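Long-range contact in putative dihydrodipicolinate synthase family protein (Coccidioides immitis, PDB 3QFE), which belongs to the dihydrodipicolinate synthase family and is built as a TIM barrel: residues 262-274 with 279-291. Residues are numbered along the deposited sequence; the frame is centred on the assembly and turned at random.
Sequences IATTKYAAAIFSA and IEDAEEKLRPRKP
Leu286 meets helix 262-271 with both of its methyls, and the distances mark this as the tight part of the contact. CD1 comes over the small residues, 3.6 Å from Ala270 CA and close to the CB atoms of Ala270 and Ala274, while CD2 packs against the lysine chain, 3.7 Å from Lys266 CE. Methyl-sized side chains let the backbones come together: the CA atoms of Ala270 and Ala282 are 5.0 Å apart, and Ala282 CB touches both Ala270 O and Ala274 CB, 3.6 Å from the latter. At the Ala274 end of the alanine patch the chain turns back through a backbone hydrogen bond from Ile279 N to Ala274 O (3.1 Å, N-H...O angle 164°), nearly straight at the hydrogen. The fold is a TIM barrel, and the contact joins helix 262-271 to the short helix 282-285, both later in the chain than the last barrel strand, 216-218, and beyond helices 226-237 and 241-254; Tyr37 of helix 31-42 packs on Ala269 and Ile279. Lys266 lies alongside Leu286 O, then bends at chi3 (76°), which brings NZ to Arg287 O at 2.9 Å, with NZ well above the carbonyl plane. That ammonium is buried but well satisfied, since Thr20 O also accepts from it and Glu57 forms a salt bridge with it. The solvent side lies at partly exposed Glu283 and exposed Arg287. The extended Glu283 side chain sets its carboxylate at the edge of the Tyr267 ring, OE1 3.3 Å from CE1 and the two planes 85° apart; no hydrogen bond joins the pair, and the tyrosine OH bonds instead to Arg304. Farther along, contact is sparse: buried Pro288 touches Ala263 CB through CG at 4.0 Å, and a water donates to both Ala263 O and Leu286 O, joining the two backbones.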
ATOM      1  N   ILE A 262       0.924   0.480  13.174  1.00 50.01           N
ATOM      2  CA  ILE A 262      -0.138  -0.391  12.646  1.00 47.58           C
ATOM      3  C   ILE A 262      -1.407  -0.465  13.514  1.00 46.37           C
ATOM      4  O   ILE A 262      -2.515  -0.422  12.985  1.00 45.73           O
ATOM      5  CB  ILE A 262       0.409  -1.818  12.352  1.00 47.75           C
ATOM      6  CG1 ILE A 262       1.259  -1.814  11.080  1.00 48.56           C
ATOM      7  CG2 ILE A 262      -0.724  -2.853  12.212  1.00 46.90           C
ATOM      8  CD1 ILE A 262       2.324  -2.906  11.071  1.00 50.62           C
ATOM      9  N   ALA A 263      -1.255  -0.580  14.825  1.00 45.51           N
ATOM     10  CA  ALA A 263      -2.405  -0.718  15.704  1.00 45.11           C
ATOM     11  C   ALA A 263      -3.335   0.505  15.659  1.00 44.99           C
ATOM     12  O   ALA A 263      -4.569   0.372  15.756  1.00 44.55           O
ATOM     13  CB  ALA A 263      -1.959  -0.989  17.124  1.00 45.92           C
ATOM     14  N   THR A 264      -2.742   1.690  15.521  1.00 44.77           N
ATOM     15  CA  THR A 264      -3.503   2.929  15.465  1.00 44.15           C
ATOM     16  C   THR A 264      -4.238   3.042  14.128  1.00 41.90           C
ATOM     17  O   THR A 264      -5.418   3.396  14.093  1.00 41.79           O
ATOM     18  CB  THR A 264      -2.597   4.164  15.720  1.00 45.51           C
ATOM     19  OG1 THR A 264      -2.048   4.076  17.034  1.00 47.59           O
ATOM     20  CG2 THR A 264      -3.395   5.437  15.658  1.00 46.15           C
ATOM     21  N   THR A 265      -3.538   2.736  13.042  1.00 40.18           N
ATOM     22  CA  THR A 265      -4.135   2.728  11.713  1.00 38.48           C
ATOM     23  C   THR A 265      -5.323   1.759  11.627  1.00 36.47           C
ATOM     24  O   THR A 265      -6.398   2.157  11.188  1.00 36.49           O
ATOM     25  CB  THR A 265      -3.090   2.411  10.617  1.00 38.44           C
ATOM     26  OG1 THR A 265      -2.152   3.484  10.561  1.00 40.19           O
ATOM     27  CG2 THR A 265      -3.758   2.259   9.215  1.00 37.14           C
ATOM     28  N   LYS A 266      -5.139   0.515  12.069  1.00 34.88           N
ATOM     29  CA  LYS A 266      -6.248  -0.465  12.127  1.00 32.69           C
ATOM     30  C   LYS A 266      -7.461   0.062  12.889  1.00 32.19           C
ATOM     31  O   LYS A 266      -8.596  -0.124  12.447  1.00 31.68           O
ATOM     32  CB  LYS A 266      -5.810  -1.801  12.728  1.00 32.39           C
ATOM     33  CG  LYS A 266      -4.735  -2.525  11.933  1.00 31.42           C
ATOM     34  CD  LYS A 266      -4.533  -3.966  12.419  1.00 31.94           C
ATOM     35  CE  LYS A 266      -5.671  -4.826  11.923  1.00 31.94           C
ATOM     36  NZ  LYS A 266      -5.500  -6.263  12.197  1.00 31.79           N
ATOM     37  N   TYR A 267      -7.223   0.736  14.012  1.00 32.50           N
ATOM     38  CA  TYR A 267      -8.306   1.248  14.851  1.00 32.21           C
ATOM     39  C   TYR A 267      -9.040   2.406  14.154  1.00 32.51           C
ATOM     40  O   TYR A 267     -10.270   2.536  14.238  1.00 32.08           O
ATOM     41  CB  TYR A 267      -7.799   1.657  16.239  1.00 32.99           C
ATOM     42  CG  TYR A 267      -8.868   2.347  17.050  1.00 35.00           C
ATOM     43  CD1 TYR A 267      -9.874   1.611  17.689  1.00 35.15           C
ATOM     44  CD2 TYR A 267      -8.930   3.742  17.114  1.00 33.11           C
ATOM     45  CE1 TYR A 267     -10.883   2.250  18.400  1.00 34.47           C
ATOM     46  CE2 TYR A 267      -9.947   4.381  17.815  1.00 34.93           C
ATOM     47  CZ  TYR A 267     -10.916   3.630  18.458  1.00 35.23           C
ATOM     48  OH  TYR A 267     -11.932   4.266  19.150  1.00 36.44           O
ATOM     49  N   ALA A 268      -8.286   3.246  13.449  1.00 33.03           N
ATOM     50  CA  ALA A 268      -8.904   4.356  12.716  1.00 32.86           C
ATOM     51  C   ALA A 268      -9.796   3.793  11.607  1.00 31.71           C
ATOM     52  O   ALA A 268     -10.922   4.222  11.434  1.00 31.60           O
ATOM     53  CB  ALA A 268      -7.844   5.298  12.161  1.00 32.71           C
ATOM     54  N   ALA A 269      -9.292   2.805  10.881  1.00 31.09           N
ATOM     55  CA  ALA A 269     -10.088   2.135   9.856  1.00 29.95           C
ATOM     56  C   ALA A 269     -11.326   1.509  10.488  1.00 30.18           C
ATOM     57  O   ALA A 269     -12.414   1.584   9.917  1.00 29.91           O
ATOM     58  CB  ALA A 269      -9.263   1.087   9.155  1.00 28.74           C
ATOM     59  N   ALA A 270     -11.172   0.934  11.685  1.00 31.16           N
ATOM     60  CA  ALA A 270     -12.297   0.299  12.358  1.00 31.84           C
ATOM     61  C   ALA A 270     -13.431   1.291  12.573  1.00 33.60           C
ATOM     62  O   ALA A 270     -14.609   0.938  12.424  1.00 34.65           O
ATOM     63  CB  ALA A 270     -11.879  -0.315  13.672  1.00 32.04           C
ATOM     64  N   ILE A 271     -13.112   2.530  12.936  1.00 34.12           N
ATOM     65  CA  ILE A 271     -14.198   3.407  13.340  1.00 34.31           C
ATOM     66  C   ILE A 271     -14.647   4.353  12.255  1.00 33.49           C
ATOM     67  O   ILE A 271     -15.662   5.031  12.395  1.00 33.58           O
ATOM     68  CB  ILE A 271     -13.914   4.141  14.672  1.00 36.03           C
ATOM     69  CG1 ILE A 271     -12.639   4.989  14.575  1.00 37.04           C
ATOM     70  CG2 ILE A 271     -13.889   3.140  15.846  1.00 36.25           C
ATOM     71  CD1 ILE A 271     -12.684   6.185  15.494  1.00 40.11           C
ATOM     72  N   PHE A 272     -13.893   4.402  11.164  1.00 32.67           N
ATOM     73  CA  PHE A 272     -14.282   5.247  10.058  1.00 32.07           C
ATOM     74  C   PHE A 272     -14.689   4.416   8.856  1.00 31.75           C
ATOM     75  O   PHE A 272     -15.876   4.131   8.687  1.00 31.93           O
ATOM     76  CB  PHE A 272     -13.207   6.291   9.757  1.00 32.14           C
ATOM     77  CG  PHE A 272     -12.989   7.250  10.894  1.00 31.97           C
ATOM     78  CD1 PHE A 272     -14.031   8.094  11.325  1.00 31.55           C
ATOM     79  CD2 PHE A 272     -11.760   7.300  11.565  1.00 31.09           C
ATOM     80  CE1 PHE A 272     -13.847   8.991  12.409  1.00 31.38           C
ATOM     81  CE2 PHE A 272     -11.553   8.195  12.643  1.00 32.91           C
ATOM     82  CZ  PHE A 272     -12.602   9.041  13.070  1.00 33.01           C
ATOM     83  N   SER A 273     -13.716   3.977   8.064  1.00 31.14           N
ATOM     84  CA  SER A 273     -14.006   3.255   6.820  1.00 30.81           C
ATOM     85  C   SER A 273     -14.723   1.904   6.988  1.00 30.10           C
ATOM     86  O   SER A 273     -15.632   1.593   6.217  1.00 30.17           O
ATOM     87  CB  SER A 273     -12.718   3.045   6.028  1.00 29.78           C
ATOM     88  OG  SER A 273     -11.859   2.236   6.795  1.00 30.97           O
ATOM     89  N   ALA A 274     -14.319   1.106   7.969  1.00 30.13           N
ATOM     90  CA  ALA A 274     -14.947  -0.205   8.185  1.00 30.35           C
ATOM     91  C   ALA A 274     -16.419  -0.071   8.582  1.00 31.35           C
ATOM     92  O   ALA A 274     -17.270  -0.786   8.061  1.00 31.35           O
ATOM     93  CB  ALA A 274     -14.175  -1.037   9.216  1.00 29.84           C
ATOM     94  N   ILE A 279     -19.401  -3.082   8.326  1.00 29.58           N
ATOM     95  CA  ILE A 279     -18.816  -4.227   9.006  1.00 30.46           C
ATOM     96  C   ILE A 279     -19.083  -4.068  10.497  1.00 32.03           C
ATOM     97  O   ILE A 279     -18.678  -3.064  11.098  1.00 32.15           O
ATOM     98  CB  ILE A 279     -17.310  -4.317   8.718  1.00 29.56           C
ATOM     99  CG1 ILE A 279     -17.089  -4.626   7.230  1.00 29.57           C
ATOM    100  CG2 ILE A 279     -16.636  -5.344   9.615  1.00 27.51           C
ATOM    101  CD1 ILE A 279     -15.721  -4.181   6.700  1.00 28.38           C
ATOM    102  N   GLU A 280     -19.805  -5.029  11.067  1.00 33.45           N
ATOM    103  CA  GLU A 280     -20.154  -5.030  12.496  1.00 36.42           C
ATOM    104  C   GLU A 280     -18.937  -5.400  13.370  1.00 36.59           C
ATOM    105  O   GLU A 280     -18.078  -6.197  12.936  1.00 35.35           O
ATOM    106  CB  GLU A 280     -21.280  -6.039  12.752  1.00 37.83           C
ATOM    107  CG  GLU A 280     -22.672  -5.598  12.237  1.00 44.22           C
ATOM    108  CD  GLU A 280     -23.814  -6.374  12.898  1.00 52.30           C
ATOM    109  OE1 GLU A 280     -24.789  -5.724  13.372  1.00 56.26           O
ATOM    110  OE2 GLU A 280     -23.729  -7.630  12.962  1.00 55.39           O
ATOM    111  N   ASP A 281     -18.867  -4.829  14.583  1.00 37.46           N
ATOM    112  CA  ASP A 281     -17.803  -5.143  15.558  1.00 38.74           C
ATOM    113  C   ASP A 281     -16.416  -4.936  14.938  1.00 37.15           C
ATOM    114  O   ASP A 281     -15.504  -5.731  15.174  1.00 37.07           O
ATOM    115  CB  ASP A 281     -17.869  -6.606  16.061  1.00 40.34           C
ATOM    116  CG  ASP A 281     -19.294  -7.084  16.409  1.00 45.19           C
ATOM    117  OD1 ASP A 281     -20.031  -6.414  17.192  1.00 47.64           O
ATOM    118  OD2 ASP A 281     -19.648  -8.180  15.913  1.00 49.21           O
ATOM    119  N   ALA A 282     -16.267  -3.892  14.124  1.00 35.73           N
ATOM    120  CA  ALA A 282     -15.046  -3.706  13.338  1.00 34.44           C
ATOM    121  C   ALA A 282     -13.845  -3.554  14.256  1.00 34.81           C
ATOM    122  O   ALA A 282     -12.741  -4.005  13.938  1.00 34.57           O
ATOM    123  CB  ALA A 282     -15.178  -2.509  12.394  1.00 32.33           C
ATOM    124  N   GLU A 283     -14.071  -2.946  15.412  1.00 35.90           N
ATOM    125  CA  GLU A 283     -12.995  -2.704  16.354  1.00 37.60           C
ATOM    126  C   GLU A 283     -12.359  -3.985  16.911  1.00 37.27           C
ATOM    127  O   GLU A 283     -11.162  -4.014  17.142  1.00 37.16           O
ATOM    128  CB  GLU A 283     -13.448  -1.782  17.485  1.00 38.81           C
ATOM    129  CG  GLU A 283     -12.328  -1.484  18.469  1.00 44.91           C
ATOM    130  CD  GLU A 283     -12.686  -0.397  19.471  1.00 51.07           C
ATOM    131  OE1 GLU A 283     -13.541   0.459  19.132  1.00 54.25           O
ATOM    132  OE2 GLU A 283     -12.104  -0.404  20.584  1.00 53.20           O
ATOM    133  N   GLU A 284     -13.156  -5.022  17.150  1.00 37.32           N
ATOM    134  CA  GLU A 284     -12.600  -6.272  17.654  1.00 37.89           C
ATOM    135  C   GLU A 284     -11.813  -6.973  16.547  1.00 36.44           C
ATOM    136  O   GLU A 284     -10.748  -7.516  16.803  1.00 37.23           O
ATOM    137  CB  GLU A 284     -13.695  -7.181  18.221  1.00 39.05           C
ATOM    138  N   LYS A 285     -12.310  -6.881  15.311  1.00 34.76           N
ATOM    139  CA  LYS A 285     -11.772  -7.587  14.160  1.00 33.39           C
ATOM    140  C   LYS A 285     -10.496  -6.954  13.644  1.00 32.61           C
ATOM    141  O   LYS A 285      -9.732  -7.584  12.902  1.00 31.18           O
ATOM    142  CB  LYS A 285     -12.808  -7.605  13.031  1.00 33.28           C
ATOM    143  CG  LYS A 285     -14.034  -8.434  13.322  1.00 35.51           C
ATOM    144  CD  LYS A 285     -15.186  -8.112  12.390  1.00 37.19           C
ATOM    145  CE  LYS A 285     -16.296  -9.139  12.568  1.00 40.07           C
ATOM    146  NZ  LYS A 285     -17.531  -8.701  11.851  1.00 46.04           N
ATOM    147  N   LEU A 286     -10.284  -5.701  14.033  1.00 32.95           N
ATOM    148  CA  LEU A 286      -9.115  -4.959  13.620  1.00 33.00           C
ATOM    149  C   LEU A 286      -8.104  -4.719  14.756  1.00 34.33           C
ATOM    150  O   LEU A 286      -7.243  -3.822  14.679  1.00 34.82           O
ATOM    151  CB  LEU A 286      -9.530  -3.654  12.927  1.00 32.69           C
ATOM    152  CG  LEU A 286     -10.147  -3.921  11.547  1.00 31.69           C
ATOM    153  CD1 LEU A 286     -10.936  -2.716  11.033  1.00 30.01           C
ATOM    154  CD2 LEU A 286      -9.077  -4.353  10.555  1.00 30.47           C
ATOM    155  N   ARG A 287      -8.194  -5.538  15.798  1.00 34.81           N
ATOM    156  CA  ARG A 287      -7.055  -5.739  16.687  1.00 35.57           C
ATOM    157  C   ARG A 287      -5.842  -6.246  15.904  1.00 34.35           C
ATOM    158  O   ARG A 287      -5.982  -6.965  14.936  1.00 32.52           O
ATOM    159  CB  ARG A 287      -7.403  -6.742  17.776  1.00 36.68           C
ATOM    160  CG  ARG A 287      -8.333  -6.177  18.830  1.00 40.97           C
ATOM    161  CD  ARG A 287      -8.794  -7.270  19.774  1.00 48.51           C
ATOM    162  NE  ARG A 287     -10.042  -6.857  20.414  1.00 55.94           N
ATOM    163  CZ  ARG A 287     -10.488  -7.305  21.587  1.00 59.72           C
ATOM    164  NH1 ARG A 287      -9.788  -8.205  22.279  1.00 62.11           N
ATOM    165  NH2 ARG A 287     -11.637  -6.842  22.070  1.00 60.37           N
ATOM    166  N   PRO A 288      -4.640  -5.828  16.308  1.00 34.94           N
ATOM    167  CA  PRO A 288      -3.438  -6.472  15.808  1.00 34.55           C
ATOM    168  C   PRO A 288      -3.477  -7.965  16.131  1.00 34.88           C
ATOM    169  O   PRO A 288      -4.099  -8.367  17.109  1.00 35.59           O
ATOM    170  CB  PRO A 288      -2.307  -5.804  16.601  1.00 35.60           C
ATOM    171  CG  PRO A 288      -2.963  -4.827  17.555  1.00 36.45           C
ATOM    172  CD  PRO A 288      -4.358  -4.625  17.115  1.00 35.64           C
ATOM    173  N   ARG A 289      -2.833  -8.786  15.311  1.00 34.37           N
ATOM    174  CA  ARG A 289      -2.848 -10.219  15.558  1.00 34.98           C
ATOM    175  C   ARG A 289      -2.097 -10.541  16.849  1.00 36.44           C
ATOM    176  O   ARG A 289      -1.082  -9.920  17.145  1.00 37.40           O
ATOM    177  CB  ARG A 289      -2.258 -10.999  14.365  1.00 34.05           C
ATOM    178  CG  ARG A 289      -2.986 -12.264  14.136  1.00 33.89           C
ATOM    179  CD  ARG A 289      -2.291 -13.251  13.198  1.00 32.03           C
ATOM    180  NE  ARG A 289      -3.231 -14.332  12.894  1.00 29.78           N
ATOM    181  CZ  ARG A 289      -3.187 -15.105  11.811  1.00 29.30           C
ATOM    182  NH1 ARG A 289      -2.214 -14.985  10.919  1.00 28.86           N
ATOM    183  NH2 ARG A 289      -4.117 -16.023  11.637  1.00 29.21           N
ATOM    184  N   LYS A 290      -2.634 -11.481  17.619  1.00 37.02           N
ATOM    185  CA  LYS A 290      -1.964 -12.093  18.763  1.00 38.35           C
ATOM    186  C   LYS A 290      -0.493 -12.365  18.487  1.00 38.11           C
ATOM    187  O   LYS A 290      -0.154 -12.870  17.422  1.00 37.38           O
ATOM    188  CB  LYS A 290      -2.637 -13.434  19.085  1.00 38.90           C
ATOM    189  CG  LYS A 290      -3.314 -13.465  20.390  1.00 40.72           C
ATOM    190  CD  LYS A 290      -4.391 -14.542  20.482  1.00 42.49           C
ATOM    191  CE  LYS A 290      -3.915 -15.910  20.074  1.00 42.11           C
ATOM    192  NZ  LYS A 290      -4.525 -16.920  20.978  1.00 42.21           N
ATOM    193  N   PRO A 291       0.387 -12.097  19.470  1.00 39.09           N
ATOM    194  CA  PRO A 291       0.127 -11.610  20.811  1.00 40.03           C
ATOM    195  C   PRO A 291       0.186 -10.091  20.955  1.00 39.98           C
ATOM    196  O   PRO A 291       0.239  -9.606  22.060  1.00 41.97           O
ATOM    197  CB  PRO A 291       1.276 -12.220  21.611  1.00 41.12           C
ATOM    198  CG  PRO A 291       2.421 -12.153  20.645  1.00 41.11           C
ATOM    199  CD  PRO A 291       1.824 -12.382  19.272  1.00 39.25           C
TER
HETATM  200  O   HOH W   1      -6.087  -1.926  16.468  1.00 26.32           O